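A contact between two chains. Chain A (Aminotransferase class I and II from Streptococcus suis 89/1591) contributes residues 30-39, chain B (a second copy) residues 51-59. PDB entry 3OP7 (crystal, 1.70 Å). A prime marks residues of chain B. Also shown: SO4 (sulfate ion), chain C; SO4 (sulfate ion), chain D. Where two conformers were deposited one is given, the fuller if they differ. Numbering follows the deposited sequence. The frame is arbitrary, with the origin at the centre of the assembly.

Chain A, residues 30-39: SSLTLEELFA
Chain B (51-59) KLQGTKLNY

The contact joins a loop that turns into a helix in chain A to a helix that ends in a loop in chain B, and it buries 571 Å² summed over both sides. The register follows from CA proximity: Ser31 lies 5.2 Å (CA to CA) from Asn58′, and Leu34 CA lies 5.0 Å from Gln53′ CA. As one chain advances the other retreats, so the two stretches run in opposite senses.

Gln53′ has the largest covered area, 100 Å², and is held by both backbone and side chain. It sits in the last helical turn (phi/psi -61/-30), and its carbonyl O accepts from Glu35 N at 3.0 Å with an N-H...O angle of 160°. That amide is available because it belongs to the first turn of the chain A helix (Glu35 phi/psi -52/-50), where no preceding turn supplies an acceptor. The Gln53′ CA-to-CB bond points sideways, but chi1 and chi2 near t (179° and 157°) extend the chain so that NE2 donates to Glu35 OE1 at 2.8 Å, again at 160°. Glu35 meets it with chi1 t and chi2 at 104°, between wells. The amide's other end, OE1, approaches the edge of the Phe38 ring, 4.3 Å from CE2, and is hydrogen-bonded elsewhere in the structure.

Leu34, with 71 Å² covered, points toward chain B with chi1 t and chi2 p. Its CD2 packs 3.8 Å from Leu52′ CD2, and its CD1 stands 4.4 Å from Leu57′ CD1; all three leucines are buried, as suits their apolar side chains. The Leu34 amide is served by water 2, which accepts from Leu34 N (2.9 Å) and donates to Leu52′ O (2.8 Å) and Thr55′ O (2.6 Å). Thr33 occupies the N-cap: with chi1 p, its OG1 accepts from Glu36 N at 3.0 Å, while CG2 lies 3.6 Å from Gly54′ O.

Ser31, covering 69 Å², points toward chain B from an extended backbone (phi/psi -63/153). With chi1 p, its OG comes 3.3 Å from Lys56′ CB and donates to O4 of the chain C sulfate at 2.6 Å; Ser31 N donates to O2 of that ion at 3.0 Å. Asn58′ ND2 reaches the same O4 at 3.0 Å, so the sulfate, probably from the crystallisation liquor, bridges the chains. Next to Ser31, Leu32 O accepts from Leu57′ N at 2.8 Å and 164°, a direct backbone link, while the Leu32 side chain leads away from chain B.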

ATOM      1  N   SER A  30     -16.775  -6.893  14.342  1.00 30.10           N
ATOM      2  CA  SER A  30     -15.893  -7.706  15.210  1.00 31.09           C
ATOM      3  C   SER A  30     -15.030  -8.671  14.414  1.00 29.38           C
ATOM      4  O   SER A  30     -15.521  -9.615  13.807  1.00 29.24           O
ATOM      5  CB  SER A  30     -16.686  -8.514  16.216  1.00 34.04           C
ATOM      6  OG  SER A  30     -17.435  -7.644  17.059  1.00 39.72           O
ATOM      7  N   SER A  31     -13.724  -8.423  14.429  1.00 27.00           N
ATOM      8  CA  SER A  31     -12.777  -9.168  13.606  0.50 26.46           C
ATOM      9  C   SER A  31     -12.705 -10.655  13.947  1.00 26.65           C
ATOM     10  O   SER A  31     -12.973 -11.073  15.090  1.00 27.85           O
ATOM     11  CB  SER A  31     -11.387  -8.565  13.797  0.50 24.89           C
ATOM     12  OG  SER A  31     -10.916  -8.845  15.106  0.50 26.30           O
ATOM     13  N   LEU A  32     -12.333 -11.437  12.963  1.00 26.52           N
ATOM     14  CA  LEU A  32     -12.101 -12.876  13.107  1.00 27.12           C
ATOM     15  C   LEU A  32     -10.692 -13.139  13.549  1.00 27.11           C
ATOM     16  O   LEU A  32      -9.752 -12.424  13.146  1.00 26.54           O
ATOM     17  CB  LEU A  32     -12.345 -13.567  11.759  1.00 25.64           C
ATOM     18  CG  LEU A  32     -13.826 -13.762  11.361  1.00 27.08           C
ATOM     19  CD1 LEU A  32     -13.909 -14.077   9.816  1.00 30.61           C
ATOM     20  CD2 LEU A  32     -14.431 -14.841  12.199  1.00 30.43           C
ATOM     21  N   THR A  33     -10.525 -14.195  14.317  1.00 28.33           N
ATOM     22  CA  THR A  33      -9.215 -14.833  14.440  1.00 27.54           C
ATOM     23  C   THR A  33      -9.092 -15.965  13.405  1.00 27.68           C
ATOM     24  O   THR A  33     -10.087 -16.455  12.880  1.00 26.90           O
ATOM     25  CB  THR A  33      -8.999 -15.454  15.796  1.00 29.38           C
ATOM     26  OG1 THR A  33      -9.967 -16.519  15.977  1.00 29.88           O
ATOM     27  CG2 THR A  33      -9.115 -14.408  16.954  1.00 31.45           C
ATOM     28  N   LEU A  34      -7.870 -16.416  13.137  1.00 28.15           N
ATOM     29  CA  LEU A  34      -7.673 -17.558  12.247  1.00 29.57           C
ATOM     30  C   LEU A  34      -8.417 -18.769  12.792  1.00 31.59           C
ATOM     31  O   LEU A  34      -9.075 -19.481  12.049  1.00 32.31           O
ATOM     32  CB  LEU A  34      -6.160 -17.837  12.087  1.00 31.27           C
ATOM     33  CG  LEU A  34      -5.716 -18.459  10.782  1.00 33.62           C
ATOM     34  CD1 LEU A  34      -6.332 -17.734   9.579  1.00 29.59           C
ATOM     35  CD2 LEU A  34      -4.167 -18.473  10.750  1.00 27.44           C
ATOM     36  N   GLU A  35      -8.333 -18.979  14.103  1.00 32.01           N
ATOM     37  CA  GLU A  35      -9.054 -20.066  14.778  1.00 34.50           C
ATOM     38  C   GLU A  35     -10.549 -20.055  14.433  1.00 33.97           C
ATOM     39  O   GLU A  35     -11.108 -21.081  14.081  1.00 33.00           O
ATOM     40  CB  GLU A  35      -8.904 -19.918  16.298  1.00 36.48           C
ATOM     41  CG  GLU A  35      -9.834 -20.797  17.147  1.00 43.70           C
ATOM     42  CD  GLU A  35      -9.163 -21.988  17.762  1.00 48.44           C
ATOM     43  OE1 GLU A  35      -7.946 -21.917  18.080  1.00 49.28           O
ATOM     44  OE2 GLU A  35      -9.888 -22.996  17.962  1.00 55.22           O
ATOM     45  N   GLU A  36     -11.175 -18.894  14.556  1.00 32.06           N
ATOM     46  CA  GLU A  36     -12.596 -18.755  14.251  0.50 32.22           C
ATOM     47  C   GLU A  36     -12.853 -18.964  12.760  1.00 31.28           C
ATOM     48  O   GLU A  36     -13.865 -19.558  12.376  1.00 32.17           O
ATOM     49  CB  GLU A  36     -13.176 -17.394  14.719  0.50 32.01           C
ATOM     50  CG  GLU A  36     -14.719 -17.397  14.777  0.50 34.94           C
ATOM     51  CD  GLU A  36     -15.408 -16.085  15.154  0.50 36.72           C
ATOM     52  OE1 GLU A  36     -14.743 -15.107  15.568  0.50 36.27           O
ATOM     53  OE2 GLU A  36     -16.661 -16.054  15.024  0.50 35.62           O
ATOM     54  N   LEU A  37     -11.959 -18.457  11.906  1.00 29.29           N
ATOM     55  CA  LEU A  37     -12.116 -18.691  10.468  1.00 29.28           C
ATOM     56  C   LEU A  37     -12.004 -20.171  10.095  1.00 30.17           C
ATOM     57  O   LEU A  37     -12.813 -20.673   9.300  1.00 32.00           O
ATOM     58  CB  LEU A  37     -11.109 -17.905   9.652  1.00 26.25           C
ATOM     59  CG  LEU A  37     -11.173 -18.031   8.131  1.00 26.61           C
ATOM     60  CD1 LEU A  37     -12.562 -17.633   7.551  1.00 26.82           C
ATOM     61  CD2 LEU A  37     -10.005 -17.226   7.459  1.00 26.34           C
ATOM     62  N   PHE A  38     -11.069 -20.889  10.711  1.00 30.08           N
ATOM     63  CA  PHE A  38     -10.977 -22.320  10.479  1.00 32.23           C
ATOM     64  C   PHE A  38     -12.270 -23.005  10.908  1.00 34.30           C
ATOM     65  O   PHE A  38     -12.784 -23.874  10.201  1.00 35.51           O
ATOM     66  CB  PHE A  38      -9.811 -22.922  11.252  1.00 32.52           C
ATOM     67  CG  PHE A  38      -8.434 -22.520  10.747  1.00 31.29           C
ATOM     68  CD1 PHE A  38      -8.189 -22.340   9.405  1.00 34.22           C
ATOM     69  CD2 PHE A  38      -7.373 -22.425  11.630  1.00 32.91           C
ATOM     70  CE1 PHE A  38      -6.918 -22.033   8.961  1.00 32.78           C
ATOM     71  CE2 PHE A  38      -6.101 -22.111  11.184  1.00 34.53           C
ATOM     72  CZ  PHE A  38      -5.874 -21.923   9.848  1.00 33.90           C
ATOM     73  N   ALA A  39     -12.794 -22.611  12.069  1.00 36.14           N
ATOM     74  CA  ALA A  39     -14.002 -23.232  12.611  1.00 38.79           C
ATOM     75  C   ALA A  39     -15.220 -23.016  11.723  1.00 40.13           C
ATOM     76  O   ALA A  39     -15.947 -23.960  11.426  1.00 39.85           O
ATOM     77  CB  ALA A  39     -14.292 -22.743  14.054  1.00 39.70           C
TER
ATOM     78  N   LYS B  51       0.209 -18.631  18.907  1.00 33.55           N
ATOM     79  CA  LYS B  51       0.080 -17.202  19.109  1.00 33.20           C
ATOM     80  C   LYS B  51      -0.729 -16.597  17.947  1.00 31.42           C
ATOM     81  O   LYS B  51      -1.698 -15.880  18.152  1.00 30.68           O
ATOM     82  CB  LYS B  51       1.443 -16.547  19.192  1.00 35.35           C
ATOM     83  CG  LYS B  51       1.409 -15.006  19.366  1.00 37.51           C
ATOM     84  CD  LYS B  51       2.780 -14.589  19.800  1.00 44.09           C
ATOM     85  CE  LYS B  51       3.004 -13.100  19.763  1.00 45.49           C
ATOM     86  NZ  LYS B  51       4.482 -12.920  20.031  1.00 45.37           N
ATOM     87  N   LEU B  52      -0.333 -16.941  16.723  1.00 29.86           N
ATOM     88  CA  LEU B  52      -1.005 -16.422  15.534  1.00 28.25           C
ATOM     89  C   LEU B  52      -2.486 -16.740  15.534  1.00 27.50           C
ATOM     90  O   LEU B  52      -3.295 -15.863  15.255  1.00 28.76           O
ATOM     91  CB  LEU B  52      -0.376 -17.001  14.274  1.00 27.55           C
ATOM     92  CG  LEU B  52      -1.138 -16.691  12.978  1.00 26.77           C
ATOM     93  CD1 LEU B  52      -1.083 -15.197  12.677  1.00 26.96           C
ATOM     94  CD2 LEU B  52      -0.585 -17.561  11.793  1.00 27.19           C
ATOM     95  N   GLN B  53      -2.816 -17.989  15.807  1.00 29.16           N
ATOM     96  CA  GLN B  53      -4.162 -18.541  15.617  1.00 30.28           C
ATOM     97  C   GLN B  53      -5.231 -17.841  16.463  1.00 29.78           C
ATOM     98  O   GLN B  53      -6.387 -17.738  16.067  1.00 28.97           O
ATOM     99  CB  GLN B  53      -4.132 -20.028  15.958  1.00 32.07           C
ATOM    100  CG  GLN B  53      -5.434 -20.759  15.836  1.00 37.62           C
ATOM    101  CD  GLN B  53      -5.273 -22.272  15.646  1.00 41.11           C
ATOM    102  OE1 GLN B  53      -4.315 -22.728  15.016  1.00 38.85           O
ATOM    103  NE2 GLN B  53      -6.229 -23.050  16.195  1.00 40.08           N
ATOM    104  N   GLY B  54      -4.805 -17.348  17.613  1.00 29.91           N
ATOM    105  CA  GLY B  54      -5.684 -16.640  18.524  1.00 29.92           C
ATOM    106  C   GLY B  54      -5.629 -15.135  18.472  1.00 28.83           C
ATOM    107  O   GLY B  54      -6.324 -14.471  19.278  1.00 29.46           O
ATOM    108  N   THR B  55      -4.853 -14.588  17.535  1.00 29.15           N
ATOM    109  CA  THR B  55      -4.717 -13.141  17.371  1.00 27.96           C
ATOM    110  C   THR B  55      -5.854 -12.631  16.486  1.00 27.92           C
ATOM    111  O   THR B  55      -6.029 -13.083  15.373  1.00 27.96           O
ATOM    112  CB  THR B  55      -3.337 -12.757  16.835  1.00 28.20           C
ATOM    113  OG1 THR B  55      -2.342 -13.217  17.747  1.00 27.93           O
ATOM    114  CG2 THR B  55      -3.184 -11.248  16.641  1.00 28.12           C
ATOM    115  N   LYS B  56      -6.605 -11.656  16.971  1.00 26.84           N
ATOM    116  CA  LYS B  56      -7.644 -11.033  16.136  1.00 26.53           C
ATOM    117  C   LYS B  56      -6.995 -10.408  14.894  1.00 25.01           C
ATOM    118  O   LYS B  56      -5.993  -9.681  14.985  1.00 24.06           O
ATOM    119  CB  LYS B  56      -8.364  -9.954  16.921  1.00 28.47           C
ATOM    120  CG  LYS B  56      -9.299 -10.506  17.955  1.00 32.64           C
ATOM    121  CD  LYS B  56      -9.984  -9.383  18.701  1.00 39.88           C
ATOM    122  CE  LYS B  56     -10.632  -9.852  20.001  1.00 44.44           C
ATOM    123  NZ  LYS B  56     -11.616 -10.958  19.802  1.00 50.16           N
ATOM    124  N   LEU B  57      -7.566 -10.701  13.730  1.00 24.44           N
ATOM    125  CA  LEU B  57      -7.063 -10.123  12.477  1.00 23.46           C
ATOM    126  C   LEU B  57      -7.870  -8.801  12.284  1.00 23.42           C
ATOM    127  O   LEU B  57      -8.520  -8.543  11.245  1.00 21.43           O
ATOM    128  CB  LEU B  57      -7.234 -11.127  11.337  1.00 22.60           C
ATOM    129  CG  LEU B  57      -6.444 -12.427  11.509  1.00 24.41           C
ATOM    130  CD1 LEU B  57      -6.868 -13.465  10.439  1.00 24.64           C
ATOM    131  CD2 LEU B  57      -4.942 -12.118  11.450  1.00 21.98           C
ATOM    132  N   ASN B  58      -7.791  -7.952  13.306  1.00 23.10           N
ATOM    133  CA  ASN B  58      -8.238  -6.568  13.203  1.00 23.00           C
ATOM    134  C   ASN B  58      -7.153  -5.694  12.597  1.00 22.25           C
ATOM    135  O   ASN B  58      -6.236  -6.236  11.955  1.00 22.39           O
ATOM    136  CB  ASN B  58      -8.775  -6.069  14.561  1.00 24.44           C
ATOM    137  CG  ASN B  58      -7.717  -6.148  15.692  1.00 24.20           C
ATOM    138  OD1 ASN B  58      -6.540  -6.125  15.450  1.00 26.36           O
ATOM    139  ND2 ASN B  58      -8.229  -6.219  16.978  1.00 25.49           N
ATOM    140  N   TYR B  59      -7.218  -4.373  12.705  1.00 21.34           N
ATOM    141  CA  TYR B  59      -6.167  -3.528  12.149  1.00 21.73           C
ATOM    142  C   TYR B  59      -4.812  -3.672  12.889  1.00 22.84           C
ATOM    143  O   TYR B  59      -3.778  -3.348  12.344  1.00 22.48           O
ATOM    144  CB  TYR B  59      -6.606  -2.070  12.025  1.00 22.84           C
ATOM    145  CG  TYR B  59      -7.578  -1.872  10.872  1.00 22.63           C
ATOM    146  CD1 TYR B  59      -7.110  -1.703   9.553  1.00 21.50           C
ATOM    147  CD2 TYR B  59      -8.942  -1.900  11.069  1.00 24.47           C
ATOM    148  CE1 TYR B  59      -8.034  -1.537   8.504  1.00 21.33           C
ATOM    149  CE2 TYR B  59      -9.825  -1.758  10.019  1.00 25.38           C
ATOM    150  CZ  TYR B  59      -9.318  -1.554   8.718  1.00 23.00           C
ATOM    151  OH  TYR B  59     -10.213  -1.378   7.659  1.00 22.54           O
TER
HETATM  152  S   SO4 C 400     -12.182  -6.080  16.969  1.00 42.37           S
HETATM  153  O1  SO4 C 400     -13.131  -6.731  17.850  1.00 47.54           O
HETATM  154  O2  SO4 C 400     -12.705  -5.862  15.612  1.00 44.45           O
HETATM  155  O3  SO4 C 400     -11.564  -4.867  17.414  1.00 45.52           O
HETATM  156  O4  SO4 C 400     -11.138  -7.062  17.003  1.00 46.93           O
HETATM  157  S   SO4 D 401      -5.942  -7.008  20.061  1.00 45.54           S
HETATM  158  O1  SO4 D 401      -7.275  -7.525  20.504  1.00 47.22           O
HETATM  159  O2  SO4 D 401      -6.188  -5.971  19.023  1.00 43.01           O
HETATM  160  O3  SO4 D 401      -5.339  -6.300  21.213  1.00 36.65           O
HETATM  161  O4  SO4 D 401      -5.112  -8.151  19.547  1.00 42.85           O
HETATM  162  O   HOH W   1     -13.243  -9.577  17.483  1.00 39.71           O
HETATM  163  O   HOH W   2      -5.436 -14.967  13.679  1.00 24.47           O